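Local structure of rhino (Drosophila simulans, 5XYW) at residues A[9-13]-A[37-42]. The protein probably helps specify germline piRNA clusters, its chromoshadow domain binding the N-terminal domain of its partner Deadlock. Residues are numbered along the deposited sequence.
Sequences GLDRG and CSSIDA
Arg12 stretches from the N-terminal loop over Asp41 and Ser39, its guanidinium oblique to both. Chi2 and chi4 are trans, but chi1 (-10°) and chi3 (144°) lie between wells; the long side chain spans the gap, although the backbones stay apart: the CA atoms of Arg12 and Cys37 are 10.0 Å from each other, those of Leu10 and Asp41 6.4 Å. Arg12 NE forms a salt bridge with Asp41 OD2 at 3.3 Å, a weak hydrogen bond by its angle, while Arg12 NH2 comes within 3.2 Å of Ser39 OG. The CA-to-CB bond of Asp41, in extended conformation, points toward the loop, and its m rotamer brings OD2 to Arg12 NE; OD2 also accepts a weak hydrogen bond from Trp34 on the adjoining strand 28-34 and lies 2.6 Å from Leu10 O. Ser38, at phi 68°, turns the chain so that the CA-to-CB bonds of Cys37 and Ser39 both point toward segment 9-13. The m rotamer of Leu10 brings CD2 to 4.4 Å from Ala42 O, a loose contact. Thus an irregular N-terminal segment lies against strand 40-44, joined by a single weakly hydrogen-bonded salt bridge; this edge strand within the chain, on which the GD21652 chain also packs, belongs to the three-stranded antiparallel sheet of a chromoshadow domain.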
loop_
_atom_site.group_PDB
_atom_site.type_symbol
_atom_site.label_atom_id
_atom_site.label_comp_id
_atom_site.label_asym_id
_atom_site.label_seq_id
_atom_site.Cartn_x
_atom_site.Cartn_y
_atom_site.Cartn_z
ATOM N N GLY A 9 -10.126 -19.729 -2.541
ATOM C CA GLY A 9 -10.341 -18.352 -2.147
ATOM C C GLY A 9 -9.104 -17.737 -1.529
ATOM O O GLY A 9 -8.230 -18.449 -1.053
ATOM N N LEU A 10 -9.039 -16.408 -1.558
ATOM C CA LEU A 10 -7.944 -15.640 -0.967
ATOM C C LEU A 10 -8.410 -14.903 0.278
ATOM O O LEU A 10 -7.629 -14.630 1.185
ATOM C CB LEU A 10 -7.397 -14.598 -1.939
ATOM C CG LEU A 10 -6.771 -14.742 -3.321
ATOM C CD1 LEU A 10 -7.496 -15.687 -4.269
ATOM C CD2 LEU A 10 -6.797 -13.346 -3.866
ATOM N N ASP A 11 -9.672 -14.500 0.295
ATOM C CA ASP A 11 -10.269 -14.071 1.552
ATOM C C ASP A 11 -11.266 -15.150 1.949
ATOM O O ASP A 11 -12.404 -15.207 1.470
ATOM C CB ASP A 11 -10.930 -12.716 1.452
ATOM C CG ASP A 11 -11.269 -12.156 2.802
ATOM O OD1 ASP A 11 -12.221 -12.676 3.423
ATOM O OD2 ASP A 11 -10.584 -11.206 3.246
ATOM N N ARG A 12 -10.796 -16.007 2.837
ATOM C CA ARG A 12 -11.370 -17.312 3.066
ATOM C C ARG A 12 -12.166 -17.352 4.357
ATOM O O ARG A 12 -12.374 -18.416 4.942
ATOM C CB ARG A 12 -10.238 -18.332 3.094
ATOM C CG ARG A 12 -8.913 -17.721 2.645
ATOM C CD ARG A 12 -7.739 -18.651 2.866
ATOM N NE ARG A 12 -6.752 -18.520 1.795
ATOM C CZ ARG A 12 -5.726 -19.349 1.618
ATOM N NH1 ARG A 12 -5.546 -20.366 2.449
ATOM N NH2 ARG A 12 -4.875 -19.164 0.617
ATOM N N GLY A 13 -12.610 -16.181 4.796
ATOM C CA GLY A 13 -13.381 -16.065 6.020
ATOM C C GLY A 13 -12.681 -16.630 7.244
ATOM O O GLY A 13 -13.286 -17.350 8.035
ATOM N N CYS A 37 -3.465 -21.319 8.914
ATOM C CA CYS A 37 -3.424 -21.470 7.447
ATOM C C CYS A 37 -2.074 -21.785 6.761
ATOM O O CYS A 37 -2.059 -22.464 5.734
ATOM C CB CYS A 37 -3.994 -20.199 6.813
ATOM S SG CYS A 37 -4.081 -20.240 5.015
ATOM N N SER A 38 -0.964 -21.281 7.303
ATOM C CA SER A 38 0.386 -21.497 6.742
ATOM C C SER A 38 0.645 -20.814 5.383
ATOM O O SER A 38 1.777 -20.820 4.881
ATOM C CB SER A 38 0.684 -22.994 6.608
ATOM O OG SER A 38 0.626 -23.642 7.868
ATOM N N SER A 39 -0.378 -20.220 4.780
ATOM C CA SER A 39 -0.149 -19.510 3.528
ATOM C C SER A 39 -0.277 -17.982 3.679
ATOM O O SER A 39 -0.973 -17.474 4.560
ATOM C CB SER A 39 -1.098 -20.024 2.442
ATOM O OG SER A 39 -2.403 -19.500 2.592
ATOM N N ILE A 40 0.439 -17.269 2.822
ATOM C CA ILE A 40 0.419 -15.816 2.778
ATOM C C ILE A 40 -0.446 -15.361 1.619
ATOM O O ILE A 40 -0.439 -15.971 0.551
ATOM C CB ILE A 40 1.830 -15.242 2.613
ATOM C CG1 ILE A 40 2.786 -15.968 3.565
ATOM C CG2 ILE A 40 1.833 -13.736 2.801
ATOM C CD1 ILE A 40 4.231 -15.664 3.335
ATOM N N ASP A 41 -1.208 -14.307 1.844
ATOM C CA ASP A 41 -2.109 -13.787 0.841
ATOM C C ASP A 41 -1.819 -12.324 0.633
ATOM O O ASP A 41 -1.482 -11.599 1.583
ATOM C CB ASP A 41 -3.571 -13.977 1.242
ATOM C CG ASP A 41 -4.005 -15.409 1.158
ATOM O OD1 ASP A 41 -3.130 -16.286 1.009
ATOM O OD2 ASP A 41 -5.220 -15.663 1.250
ATOM N N ALA A 42 -1.916 -11.912 -0.629
ATOM C CA ALA A 42 -1.905 -10.510 -0.978
ATOM C C ALA A 42 -3.341 -10.060 -0.848
ATOM O O ALA A 42 -4.246 -10.700 -1.389
ATOM C CB ALA A 42 -1.381 -10.300 -2.371
#